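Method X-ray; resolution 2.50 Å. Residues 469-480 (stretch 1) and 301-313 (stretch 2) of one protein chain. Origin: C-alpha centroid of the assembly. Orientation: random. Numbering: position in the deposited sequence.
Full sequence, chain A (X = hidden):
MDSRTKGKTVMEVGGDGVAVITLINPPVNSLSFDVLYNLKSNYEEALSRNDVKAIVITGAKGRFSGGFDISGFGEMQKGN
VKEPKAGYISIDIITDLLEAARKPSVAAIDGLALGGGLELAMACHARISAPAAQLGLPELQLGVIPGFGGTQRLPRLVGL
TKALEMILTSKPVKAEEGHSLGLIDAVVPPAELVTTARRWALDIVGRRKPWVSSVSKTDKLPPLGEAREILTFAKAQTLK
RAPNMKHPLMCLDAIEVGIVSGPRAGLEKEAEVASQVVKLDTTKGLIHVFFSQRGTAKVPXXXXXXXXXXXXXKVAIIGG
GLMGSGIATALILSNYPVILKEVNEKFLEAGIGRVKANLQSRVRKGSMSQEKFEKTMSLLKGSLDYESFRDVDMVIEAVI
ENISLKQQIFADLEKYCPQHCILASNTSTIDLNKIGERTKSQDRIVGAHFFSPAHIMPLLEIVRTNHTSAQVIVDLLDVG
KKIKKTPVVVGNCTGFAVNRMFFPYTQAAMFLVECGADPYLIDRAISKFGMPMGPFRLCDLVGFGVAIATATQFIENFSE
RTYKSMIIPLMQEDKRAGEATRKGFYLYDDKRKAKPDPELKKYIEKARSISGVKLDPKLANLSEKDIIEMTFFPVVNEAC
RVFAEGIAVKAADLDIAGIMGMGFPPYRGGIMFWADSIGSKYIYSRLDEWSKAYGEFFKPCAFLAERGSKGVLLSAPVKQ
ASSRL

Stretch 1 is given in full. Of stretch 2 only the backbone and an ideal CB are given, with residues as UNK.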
# COMPACT_ATOMS: atom_id res chain seq x y z
N SER A 469 -15.89 -12.50 19.31
CA SER A 469 -15.04 -12.22 20.46
C SER A 469 -13.78 -11.46 20.04
O SER A 469 -13.20 -11.72 18.99
CB SER A 469 -14.66 -13.51 21.17
OG SER A 469 -13.73 -14.26 20.41
N ALA A 470 -13.36 -10.53 20.89
CA ALA A 470 -12.17 -9.74 20.61
C ALA A 470 -10.96 -10.61 20.29
O ALA A 470 -10.18 -10.29 19.40
CB ALA A 470 -11.85 -8.83 21.79
N GLN A 471 -10.83 -11.72 21.01
CA GLN A 471 -9.67 -12.60 20.85
C GLN A 471 -9.62 -13.22 19.45
O GLN A 471 -8.54 -13.46 18.92
CB GLN A 471 -9.67 -13.69 21.91
CG GLN A 471 -8.59 -14.75 21.72
CD GLN A 471 -7.19 -14.21 21.95
OE1 GLN A 471 -6.90 -13.61 22.99
NE2 GLN A 471 -6.31 -14.42 20.98
N VAL A 472 -10.78 -13.49 18.87
CA VAL A 472 -10.84 -14.02 17.51
C VAL A 472 -10.42 -12.96 16.50
O VAL A 472 -9.71 -13.25 15.53
CB VAL A 472 -12.24 -14.56 17.17
CG1 VAL A 472 -12.33 -14.93 15.69
CG2 VAL A 472 -12.57 -15.77 18.02
N ILE A 473 -10.85 -11.73 16.73
CA ILE A 473 -10.48 -10.61 15.87
C ILE A 473 -8.98 -10.36 15.93
O ILE A 473 -8.33 -10.19 14.90
CB ILE A 473 -11.24 -9.33 16.25
CG1 ILE A 473 -12.73 -9.48 15.91
CG2 ILE A 473 -10.65 -8.13 15.54
CD1 ILE A 473 -13.58 -8.35 16.43
N VAL A 474 -8.44 -10.33 17.14
CA VAL A 474 -7.00 -10.16 17.33
C VAL A 474 -6.24 -11.28 16.62
O VAL A 474 -5.16 -11.05 16.08
CB VAL A 474 -6.64 -10.14 18.83
CG1 VAL A 474 -5.17 -10.50 19.04
CG2 VAL A 474 -6.97 -8.79 19.44
N ASP A 475 -6.80 -12.48 16.63
CA ASP A 475 -6.19 -13.61 15.94
C ASP A 475 -6.15 -13.38 14.44
O ASP A 475 -5.09 -13.43 13.82
CB ASP A 475 -6.96 -14.90 16.25
CG ASP A 475 -6.71 -15.40 17.66
OD1 ASP A 475 -5.69 -15.03 18.26
OD2 ASP A 475 -7.55 -16.18 18.17
N LEU A 476 -7.31 -13.13 13.86
CA LEU A 476 -7.44 -12.93 12.42
C LEU A 476 -6.65 -11.70 11.97
O LEU A 476 -5.97 -11.73 10.95
CB LEU A 476 -8.92 -12.77 12.06
CG LEU A 476 -9.33 -13.22 10.66
CD1 LEU A 476 -8.42 -14.34 10.19
CD2 LEU A 476 -10.77 -13.67 10.66
N LEU A 477 -6.75 -10.64 12.76
CA LEU A 477 -6.00 -9.41 12.51
C LEU A 477 -4.52 -9.73 12.32
O LEU A 477 -3.83 -9.09 11.52
CB LEU A 477 -6.18 -8.45 13.68
CG LEU A 477 -6.08 -6.94 13.43
CD1 LEU A 477 -6.78 -6.55 12.13
CD2 LEU A 477 -6.67 -6.19 14.61
N ASP A 478 -4.04 -10.73 13.04
CA ASP A 478 -2.63 -11.11 13.00
C ASP A 478 -2.33 -12.01 11.80
O ASP A 478 -1.26 -11.92 11.20
CB ASP A 478 -2.22 -11.82 14.29
CG ASP A 478 -0.73 -11.80 14.51
OD1 ASP A 478 -0.16 -10.69 14.56
OD2 ASP A 478 -0.13 -12.88 14.65
N VAL A 479 -3.27 -12.89 11.48
CA VAL A 479 -3.13 -13.76 10.32
C VAL A 479 -3.05 -12.94 9.04
O VAL A 479 -2.25 -13.22 8.15
CB VAL A 479 -4.29 -14.77 10.21
CG1 VAL A 479 -4.39 -15.32 8.80
CG2 VAL A 479 -4.11 -15.89 11.22
N GLY A 480 -3.89 -11.91 8.96
CA GLY A 480 -3.89 -11.02 7.82
C GLY A 480 -2.52 -10.43 7.57
O GLY A 480 -2.05 -10.39 6.44
N UNK A 301 -11.35 -1.01 22.04
CA UNK A 301 -12.25 -1.96 22.66
C UNK A 301 -12.04 -3.39 22.18
O UNK A 301 -12.80 -4.29 22.52
CB UNK A 301 -13.70 -1.54 22.40
N UNK A 302 -11.00 -3.59 21.38
CA UNK A 302 -10.67 -4.91 20.86
C UNK A 302 -9.17 -5.19 20.96
O UNK A 302 -8.76 -6.25 21.43
CB UNK A 302 -11.13 -5.03 19.41
N UNK A 303 -8.36 -4.23 20.51
CA UNK A 303 -6.92 -4.42 20.48
C UNK A 303 -6.18 -3.67 21.58
O UNK A 303 -4.95 -3.62 21.60
CB UNK A 303 -6.38 -3.98 19.12
N UNK A 304 -6.94 -3.07 22.50
CA UNK A 304 -6.35 -2.36 23.62
C UNK A 304 -6.55 -3.10 24.95
O UNK A 304 -6.31 -2.54 26.02
CB UNK A 304 -6.95 -0.95 23.71
N UNK A 305 -6.99 -4.35 24.87
CA UNK A 305 -7.37 -5.12 26.06
C UNK A 305 -6.21 -5.92 26.67
O UNK A 305 -6.33 -6.44 27.78
CB UNK A 305 -8.51 -6.08 25.70
N UNK A 306 -5.11 -6.01 25.94
CA UNK A 306 -3.95 -6.74 26.41
C UNK A 306 -3.92 -8.16 25.88
O UNK A 306 -3.13 -8.99 26.35
CB UNK A 306 -3.92 -6.75 27.94
N UNK A 307 -4.77 -8.45 24.90
CA UNK A 307 -4.80 -9.78 24.30
C UNK A 307 -3.59 -9.98 23.38
O UNK A 307 -2.91 -9.03 23.01
CB UNK A 307 -6.10 -9.99 23.52
N UNK A 308 -3.34 -11.24 23.03
CA UNK A 308 -2.22 -11.59 22.18
C UNK A 308 -2.68 -12.63 21.17
O UNK A 308 -3.45 -13.53 21.50
CB UNK A 308 -1.04 -12.11 23.01
N UNK A 309 -2.21 -12.50 19.92
CA UNK A 309 -2.64 -13.43 18.87
C UNK A 309 -2.27 -14.87 19.21
O UNK A 309 -1.16 -15.13 19.68
CB UNK A 309 -2.02 -13.04 17.53
N UNK A 310 -3.20 -15.79 18.98
CA UNK A 310 -2.91 -17.22 19.12
C UNK A 310 -2.14 -17.71 17.90
O UNK A 310 -2.22 -17.13 16.82
CB UNK A 310 -4.20 -18.02 19.30
N UNK A 311 -1.40 -18.80 18.07
CA UNK A 311 -0.68 -19.39 16.96
C UNK A 311 -1.59 -20.35 16.20
O UNK A 311 -2.02 -21.37 16.73
CB UNK A 311 0.58 -20.11 17.45
N UNK A 312 -1.89 -20.00 14.95
CA UNK A 312 -2.69 -20.85 14.08
C UNK A 312 -1.78 -21.79 13.29
O UNK A 312 -1.00 -21.35 12.45
CB UNK A 312 -3.54 -20.00 13.13
N UNK A 313 -1.89 -23.09 13.56
CA UNK A 313 -0.97 -24.06 13.00
C UNK A 313 -1.57 -24.87 11.85
O UNK A 313 -0.84 -25.55 11.12
CB UNK A 313 -0.50 -25.01 14.10

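Position 301 has a positive phi (77°), which favours glycine, and its ideal CB finds nothing of the helix 470-480 within reach. The residue is Gly-301.

At position 302 CA-to-CB points toward the helix, and the ideal CB lies 4.5 Å from Ala-470 CB and 5.0 Å from Ile-473 CG2. The nearest atoms are carbons, so a compact or medium aliphatic side chain would suit. Val-302 fills the place: its CG1 packs 3.7 Å from Ile-473 CG2 and 4.2 Å from Ala-470 CB.

Position 303 points sideways, its CB 4.9 Å from Val-474 CG2. A small side chain with a methyl fits. In Thr-303, CG2 lies 3.7 Å from Leu-477 CD2.

Position 304 is out of reach, and many residues would serve; Asp-304 OD2 accepts from Gly-301 N (3.1 Å). Position 305 points toward the helix start, but no atom there lies within 5.5 Å of the CB, so a long side chain is needed to make contact. Arg-305 extends until Ala-470 CB sits over one face of its guanidinium, 3.6 Å from NH1. At position 306 phi is 96°, and a CB would jam against the preceding carbonyl O; Gly-306 avoids this.

At position 307 CA-to-CB points toward the helix, and the ideal CB lies 3.7 Å from Gln-471 OE1 and 4.3 Å from Val-474 CG2. A medium aliphatic side chain could reach Ala-470 from here. Leu-307 does so, with CD1 3.9 Å from Ala-470 CB.

At position 308 the CB points away, leaving the choice wide. The backbone matters more: the carbonyl O of Val-308 accepts a nearly straight hydrogen bond from Gln-471 NE2 (3.0 Å).

Position 309 has phi of -60°, compatible with proline, and its backbone N faces Val-474 CG1 at 3.7 Å rather than an acceptor. A small, compact side chain suits. Pro-309 sets its CG 4.0 Å from Val-474 CG1 and its CB 3.5 Å from Asp-478 OD2.

The backbone N of 310 donates to Asp-475 OD1 (2.7 Å), which leaves OD2 of the charged carboxylate for a side-chain donor; lysine or arginine would suit best, and a neutral donor could also serve. Arg-310 forms a salt bridge: NE donates to Asp-475 OD2 at 2.7 Å and NH2 to the same OD2 at 2.8 Å.

Position 311 points away and is permissive; it holds Lys-311. At position 312 CA-to-CB points toward the helix again, and the ideal CB lies 4.6 Å from Val-479 CG2, which suits an aliphatic group. Ile-312 brings CD1 to 3.5 Å from Val-479 CG2. Position 313, beyond reach, is Lys-313.

Stretch 2 (301-313) GVTDRGLVPRKIK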
# COMPACT_ATOMS: atom_id res chain seq x y z
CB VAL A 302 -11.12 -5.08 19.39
CG1 VAL A 302 -10.46 -6.29 18.76
CG2 VAL A 302 -12.63 -5.18 19.31
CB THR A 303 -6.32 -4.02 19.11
OG1 THR A 303 -6.56 -2.62 18.88
CG2 THR A 303 -6.94 -4.84 18.00
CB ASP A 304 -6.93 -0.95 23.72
CG ASP A 304 -8.45 -0.94 23.66
OD1 ASP A 304 -9.05 -2.03 23.56
OD2 ASP A 304 -9.05 0.16 23.72
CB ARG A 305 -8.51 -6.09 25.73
CG ARG A 305 -9.87 -5.45 25.57
CD ARG A 305 -10.95 -6.52 25.53
NE ARG A 305 -12.26 -5.97 25.19
CZ ARG A 305 -13.33 -6.72 24.93
NH1 ARG A 305 -13.24 -8.04 24.97
NH2 ARG A 305 -14.48 -6.14 24.63
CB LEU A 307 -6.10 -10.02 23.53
CG LEU A 307 -7.40 -9.77 24.31
CD1 LEU A 307 -8.61 -10.20 23.50
CD2 LEU A 307 -7.37 -10.50 25.64
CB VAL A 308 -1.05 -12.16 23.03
CG1 VAL A 308 -0.04 -12.87 22.14
CG2 VAL A 308 -0.38 -11.04 23.83
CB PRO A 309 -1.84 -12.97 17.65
CG PRO A 309 -1.47 -11.55 17.94
CD PRO A 309 -1.27 -11.49 19.42
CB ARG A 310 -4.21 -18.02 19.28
CG ARG A 310 -4.86 -17.89 20.65
CD ARG A 310 -6.13 -18.72 20.74
NE ARG A 310 -7.24 -18.12 20.02
CZ ARG A 310 -8.45 -18.67 19.90
NH1 ARG A 310 -8.70 -19.85 20.45
NH2 ARG A 310 -9.40 -18.04 19.23
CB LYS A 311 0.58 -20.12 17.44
CG LYS A 311 1.48 -20.62 16.32
CD LYS A 311 1.98 -19.47 15.47
CE LYS A 311 2.82 -19.97 14.30
NZ LYS A 311 2.02 -20.81 13.36
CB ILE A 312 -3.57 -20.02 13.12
CG1 ILE A 312 -4.64 -19.27 13.92
CG2 ILE A 312 -4.21 -20.90 12.06
CD1 ILE A 312 -5.56 -18.43 13.06
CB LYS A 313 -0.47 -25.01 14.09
CG LYS A 313 0.34 -24.32 15.18
CD LYS A 313 0.99 -25.34 16.11
CE LYS A 313 1.98 -24.69 17.06
NZ LYS A 313 1.30 -23.82 18.07
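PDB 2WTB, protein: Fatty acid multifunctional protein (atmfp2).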